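Local coordinates for AlyQ (Persicobacter sp. CCB-QB2, PDB 7D2A), which binds alginate-derived uronic acid sugars, such as 4,5-unsaturated mannuronic acid, through its family 32 carbohydrate-binding module, at residues T54-A60 with E128-A134. Numbering follows the deposited sequence.
Sequences TVNQVKA and EVAIFHA. With CA (calcium ion), chain C.
Q57 to A60 pair with F132 to V129 in an antiparallel ladder, the strand axes 4.7 Å apart at closest and 167° between their directions; K59 and A130 bond both ways (K59 N to A130 O 2.8 Å), and F132 N bonds to Q57 O. At the Q57 end, N56 and Q57 both face F132 in a classic beta bulge: F132 O takes a near-straight bond from N56 N (3.1 Å, 164° at the hydrogen) and a weak one from Q57 N. From within the bulge the N56 amide reaches past it to grip the backbone of A134 twice. N56 OD1 accepts A134 N (2.7 Å), and N56 ND2 gives a nearly straight bond to A134 O (3.0 Å), which lies in the amide plane. With CG set between backbone N and carbonyl carbon (chi1 65°), the amide is placed for both and fixed in rotation, its ND2 also at the edge of the H133 ring. T54 CG2 sits over one face of that imidazole, 3.8 Å from the H133 centroid. The extended K59 chain crosses the F132 ring, K59 CD 3.5 Å from F132 CE1 and CE over the face. On the other side of the sheet V55, V58, A60, V129 and I131 form an apolar row. E128 OE2 binds calcium with D29, T34 and other ligands. Strand 99-103 flanks 52-62, strand 7-8 pairs with 123-133, and F47 and L49 of the second sheet pack on I131, as in the F5/8 type C beta-sandwich.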
loop_
_atom_site.group_PDB
_atom_site.type_symbol
_atom_site.label_atom_id
_atom_site.label_comp_id
_atom_site.label_asym_id
_atom_site.label_seq_id
_atom_site.Cartn_x
_atom_site.Cartn_y
_atom_site.Cartn_z
ATOM N N THR A 54 -15.359 6.852 2.709
ATOM C CA THR A 54 -15.279 5.997 3.925
ATOM C C THR A 54 -14.441 4.762 3.625
ATOM O O THR A 54 -14.740 4.063 2.710
ATOM C CB THR A 54 -16.648 5.603 4.444
ATOM O OG1 THR A 54 -17.367 6.817 4.703
ATOM C CG2 THR A 54 -16.520 4.787 5.705
ATOM N N VAL A 55 -13.351 4.580 4.337
ATOM C CA VAL A 55 -12.403 3.489 4.092
ATOM C C VAL A 55 -12.231 2.694 5.378
ATOM O O VAL A 55 -12.045 3.332 6.432
ATOM C CB VAL A 55 -11.061 4.049 3.603
ATOM C CG1 VAL A 55 -10.045 2.990 3.416
ATOM C CG2 VAL A 55 -11.160 4.873 2.316
ATOM N N ASN A 56 -12.200 1.381 5.284
ATOM C CA ASN A 56 -11.880 0.551 6.453
ATOM C C ASN A 56 -10.964 -0.624 6.150
ATOM O O ASN A 56 -10.763 -1.491 7.020
ATOM C CB ASN A 56 -13.167 0.109 7.177
ATOM C CG ASN A 56 -14.023 -0.815 6.325
ATOM O OD1 ASN A 56 -13.586 -1.210 5.223
ATOM N ND2 ASN A 56 -15.172 -1.207 6.846
ATOM N N GLN A 57 -10.442 -0.689 4.929
ATOM C CA GLN A 57 -9.638 -1.868 4.549
ATOM C C GLN A 57 -8.751 -1.511 3.361
ATOM O O GLN A 57 -9.157 -0.848 2.391
ATOM C CB GLN A 57 -10.528 -3.042 4.191
ATOM C CG GLN A 57 -9.756 -4.306 3.967
ATOM C CD GLN A 57 -10.740 -5.444 3.808
ATOM O OE1 GLN A 57 -11.199 -6.057 4.780
ATOM N NE2 GLN A 57 -11.188 -5.579 2.600
ATOM N N VAL A 58 -7.487 -1.882 3.505
ATOM C CA VAL A 58 -6.487 -1.751 2.438
ATOM C C VAL A 58 -5.967 -3.151 2.214
ATOM O O VAL A 58 -5.555 -3.776 3.161
ATOM C CB VAL A 58 -5.375 -0.755 2.777
ATOM C CG1 VAL A 58 -4.265 -0.844 1.767
ATOM C CG2 VAL A 58 -5.912 0.637 2.950
ATOM N N LYS A 59 -5.959 -3.581 0.971
ATOM C CA LYS A 59 -5.319 -4.860 0.619
ATOM C C LYS A 59 -4.048 -4.560 -0.160
ATOM O O LYS A 59 -4.002 -3.682 -1.050
ATOM C CB LYS A 59 -6.209 -5.767 -0.230
ATOM C CG LYS A 59 -7.568 -6.107 0.352
ATOM C CD LYS A 59 -8.341 -7.102 -0.515
ATOM C CE LYS A 59 -9.668 -7.475 0.101
ATOM N NZ LYS A 59 -10.132 -8.767 -0.442
ATOM N N ALA A 60 -2.992 -5.282 0.183
ATOM C CA ALA A 60 -1.722 -5.208 -0.579
ATOM C C ALA A 60 -1.216 -6.610 -0.854
ATOM O O ALA A 60 -1.273 -7.492 0.030
ATOM C CB ALA A 60 -0.670 -4.382 0.122
ATOM N N GLU A 128 0.353 -5.187 -5.988
ATOM C CA GLU A 128 -1.041 -4.726 -6.173
ATOM C C GLU A 128 -1.509 -4.072 -4.894
ATOM O O GLU A 128 -1.172 -4.642 -3.808
ATOM C CB GLU A 128 -1.937 -5.905 -6.556
ATOM C CG GLU A 128 -1.754 -6.379 -7.996
ATOM C CD GLU A 128 -2.183 -5.326 -9.006
ATOM O OE1 GLU A 128 -3.418 -5.026 -9.030
ATOM O OE2 GLU A 128 -1.347 -4.798 -9.807
ATOM N N VAL A 129 -2.324 -3.036 -5.003
ATOM C CA VAL A 129 -3.062 -2.466 -3.855
ATOM C C VAL A 129 -4.501 -2.252 -4.258
ATOM O O VAL A 129 -4.737 -1.792 -5.411
ATOM C CB VAL A 129 -2.401 -1.165 -3.383
ATOM C CG1 VAL A 129 -3.263 -0.446 -2.326
ATOM C CG2 VAL A 129 -1.044 -1.411 -2.793
ATOM N N ALA A 130 -5.401 -2.444 -3.318
ATOM C CA ALA A 130 -6.825 -2.138 -3.504
ATOM C C ALA A 130 -7.369 -1.576 -2.198
ATOM O O ALA A 130 -6.891 -1.926 -1.118
ATOM C CB ALA A 130 -7.555 -3.337 -4.020
ATOM N N ILE A 131 -8.350 -0.709 -2.261
ATOM C CA ILE A 131 -8.798 0.101 -1.109
ATOM C C ILE A 131 -10.296 -0.022 -1.115
ATOM O O ILE A 131 -10.928 0.295 -2.209
ATOM C CB ILE A 131 -8.335 1.561 -1.227
ATOM C CG1 ILE A 131 -6.804 1.602 -1.240
ATOM C CG2 ILE A 131 -8.935 2.413 -0.128
ATOM C CD1 ILE A 131 -6.213 2.955 -1.489
ATOM N N PHE A 132 -10.868 -0.338 0.077
ATOM C CA PHE A 132 -12.261 -0.784 0.246
ATOM C C PHE A 132 -12.986 -0.062 1.367
ATOM O O PHE A 132 -12.404 0.375 2.386
ATOM C CB PHE A 132 -12.276 -2.278 0.564
ATOM C CG PHE A 132 -11.681 -3.136 -0.511
ATOM C CD1 PHE A 132 -10.309 -3.240 -0.596
ATOM C CD2 PHE A 132 -12.467 -3.798 -1.424
ATOM C CE1 PHE A 132 -9.724 -4.061 -1.543
ATOM C CE2 PHE A 132 -11.870 -4.592 -2.414
ATOM C CZ PHE A 132 -10.513 -4.707 -2.459
ATOM N N HIS A 133 -14.304 -0.033 1.234
ATOM C CA HIS A 133 -15.242 0.020 2.378
ATOM C C HIS A 133 -15.851 -1.367 2.465
ATOM O O HIS A 133 -16.758 -1.691 1.621
ATOM C CB HIS A 133 -16.231 1.150 2.204
ATOM C CG HIS A 133 -17.109 1.348 3.385
ATOM N ND1 HIS A 133 -18.232 2.175 3.343
ATOM C CD2 HIS A 133 -17.022 0.845 4.631
ATOM C CE1 HIS A 133 -18.795 2.144 4.552
ATOM N NE2 HIS A 133 -18.071 1.355 5.367
ATOM N N ALA A 134 -15.311 -2.208 3.340
ATOM C CA ALA A 134 -15.651 -3.644 3.471
ATOM C C ALA A 134 -16.836 -3.821 4.416
ATOM O O ALA A 134 -16.988 -3.039 5.405
ATOM C CB ALA A 134 -14.439 -4.378 3.950
HETATM CA CA CA C . 0.914 -4.900 -10.496
#